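Local coordinates for alpha-fucosidase GH29 (Fusarium graminearum, PDB 4PSR), which hydrolyses alpha-L-fucosides as a family 29 glycoside hydrolase and may act on the alpha-1,6-linked fucose of glycoproteins, at residues 25-30 with 116-121. Numbering follows the deposited sequence.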
loop_
_atom_site.group_PDB
_atom_site.type_symbol
_atom_site.label_atom_id
_atom_site.label_comp_id
_atom_site.label_asym_id
_atom_site.label_seq_id
_atom_site.Cartn_x
_atom_site.Cartn_y
_atom_site.Cartn_z
ATOM N N ARG A 25 -7.474 1.758 8.406
ATOM C CA ARG A 25 -6.733 0.709 9.087
ATOM C C ARG A 25 -7.493 -0.616 9.080
ATOM O O ARG A 25 -6.880 -1.697 9.035
ATOM C CB ARG A 25 -6.402 1.111 10.527
ATOM C CG ARG A 25 -5.630 2.421 10.667
ATOM C CD ARG A 25 -5.305 2.752 12.110
ATOM N NE ARG A 25 -4.710 4.092 12.208
ATOM C CZ ARG A 25 -3.563 4.389 12.802
ATOM N NH1 ARG A 25 -2.821 3.482 13.408
ATOM N NH2 ARG A 25 -3.178 5.657 12.782
ATOM N N ASP A 26 -8.816 -0.544 9.098
ATOM C CA ASP A 26 -9.626 -1.749 9.080
ATOM C C ASP A 26 -9.657 -2.405 7.708
ATOM O O ASP A 26 -9.962 -3.596 7.596
ATOM C CB ASP A 26 -11.074 -1.407 9.449
ATOM C CG ASP A 26 -11.269 -1.030 10.913
ATOM O OD1 ASP A 26 -10.382 -1.290 11.767
ATOM O OD2 ASP A 26 -12.341 -0.443 11.188
ATOM N N ALA A 27 -9.435 -1.618 6.665
ATOM C CA ALA A 27 -9.724 -2.040 5.299
ATOM C C ALA A 27 -8.799 -3.107 4.743
ATOM O O ALA A 27 -9.281 -4.034 4.094
ATOM C CB ALA A 27 -9.747 -0.841 4.371
ATOM N N LYS A 28 -7.495 -2.921 4.958
ATOM C CA LYS A 28 -6.417 -3.851 4.612
ATOM C C LYS A 28 -6.077 -4.030 3.144
ATOM O O LYS A 28 -4.891 -4.036 2.796
ATOM C CB LYS A 28 -6.618 -5.228 5.210
ATOM C CG LYS A 28 -6.840 -5.228 6.753
ATOM C CD LYS A 28 -5.822 -4.384 7.516
ATOM C CE LYS A 28 -5.968 -4.568 8.998
ATOM N NZ LYS A 28 -5.058 -3.671 9.742
ATOM N N PHE A 29 -7.086 -4.200 2.298
ATOM C CA PHE A 29 -6.905 -4.630 0.915
ATOM C C PHE A 29 -7.739 -3.753 0.003
ATOM O O PHE A 29 -8.940 -3.568 0.224
ATOM C CB PHE A 29 -7.337 -6.107 0.765
ATOM C CG PHE A 29 -7.233 -6.617 -0.641
ATOM C CD1 PHE A 29 -6.024 -6.613 -1.347
ATOM C CD2 PHE A 29 -8.365 -7.118 -1.275
ATOM C CE1 PHE A 29 -5.962 -7.085 -2.683
ATOM C CE2 PHE A 29 -8.304 -7.586 -2.597
ATOM C CZ PHE A 29 -7.098 -7.578 -3.289
ATOM N N GLY A 30 -7.077 -3.156 -0.994
ATOM C CA GLY A 30 -7.731 -2.407 -2.047
ATOM C C GLY A 30 -7.214 -2.780 -3.423
ATOM O O GLY A 30 -6.210 -3.496 -3.552
ATOM N N GLY A 116 -12.762 -9.054 -2.442
ATOM C CA GLY A 116 -12.680 -8.644 -1.060
ATOM C C GLY A 116 -12.094 -7.243 -0.855
ATOM O O GLY A 116 -11.852 -6.841 0.269
ATOM N N ALA A 117 -11.872 -6.498 -1.933
ATOM C CA ALA A 117 -11.356 -5.130 -1.844
ATOM C C ALA A 117 -12.347 -4.271 -1.041
ATOM O O ALA A 117 -13.551 -4.337 -1.288
ATOM C CB ALA A 117 -11.230 -4.579 -3.225
ATOM N N ARG A 118 -11.831 -3.464 -0.115
ATOM C CA ARG A 118 -12.679 -2.541 0.613
ATOM C C ARG A 118 -12.502 -1.105 0.136
ATOM O O ARG A 118 -13.284 -0.231 0.511
ATOM C CB ARG A 118 -12.423 -2.636 2.103
ATOM C CG ARG A 118 -13.025 -3.851 2.747
ATOM C CD ARG A 118 -13.110 -3.604 4.230
ATOM N NE ARG A 118 -13.890 -4.609 4.918
ATOM C CZ ARG A 118 -13.963 -4.684 6.225
ATOM N NH1 ARG A 118 -13.305 -3.798 6.974
ATOM N NH2 ARG A 118 -14.690 -5.635 6.779
ATOM N N PHE A 119 -11.494 -0.873 -0.703
ATOM C CA PHE A 119 -11.347 0.387 -1.445
ATOM C C PHE A 119 -10.903 0.052 -2.854
ATOM O O PHE A 119 -10.196 -0.939 -3.043
ATOM C CB PHE A 119 -10.418 1.431 -0.761
ATOM C CG PHE A 119 -9.001 0.953 -0.419
ATOM C CD1 PHE A 119 -7.913 1.447 -1.110
ATOM C CD2 PHE A 119 -8.757 0.122 0.670
ATOM C CE1 PHE A 119 -6.629 1.064 -0.777
ATOM C CE2 PHE A 119 -7.471 -0.282 1.003
ATOM C CZ PHE A 119 -6.405 0.209 0.279
ATOM N N ALA A 120 -11.313 0.866 -3.820
ATOM C CA ALA A 120 -11.030 0.596 -5.203
ATOM C C ALA A 120 -11.134 1.853 -6.034
ATOM O O ALA A 120 -11.833 2.800 -5.652
ATOM C CB ALA A 120 -11.992 -0.476 -5.756
ATOM N N GLY A 121 -10.454 1.855 -7.174
ATOM C CA GLY A 121 -10.642 2.932 -8.120
ATOM C C GLY A 121 -9.549 3.002 -9.154
ATOM O O GLY A 121 -8.603 2.215 -9.131
#
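Gly116, whose positive phi closes helix 105-114 in a Schellman motif, sets its carbonyl carbon at the edge of the Phe29 ring, 3.8 Å from CD2. Phe29 CG is anti to the backbone N (chi1 178°), and the CD2-CE2 side of the ring runs along Ala117 N and CA, CD2 lying 3.6 Å from Ala117 N. Ala117 CB is 4.2 Å from Phe29 CE2. Arg118 N donates the one hydrogen bond across the contact to Phe29 O at 2.9 Å, nearly straight (173°); the bond holds the oxygen, and the CA-H of Ala117 leans on it more loosely. The extended side chain of Arg118 runs past Ala27, CB to CB at 3.9 Å; in one of its two conformers NH1 passes Asp26 O without bonding it and pairs with Asp375, while Asp26 itself pairs with Arg377 and Lys411. Phe119 turns its ring over Gly30, whose CA stands 3.6 Å from the ring centroid and only 6° off the normal, a CH-pi contact over the face. Ala27 CB touches CD2 of this ring. Here the first two neighbouring strands of the TIM barrel, 29-33 and 119-125, begin side by side; strand 337-343 flanks 29-33 across the barrel closure, and helix 353-369 packs on Phe29.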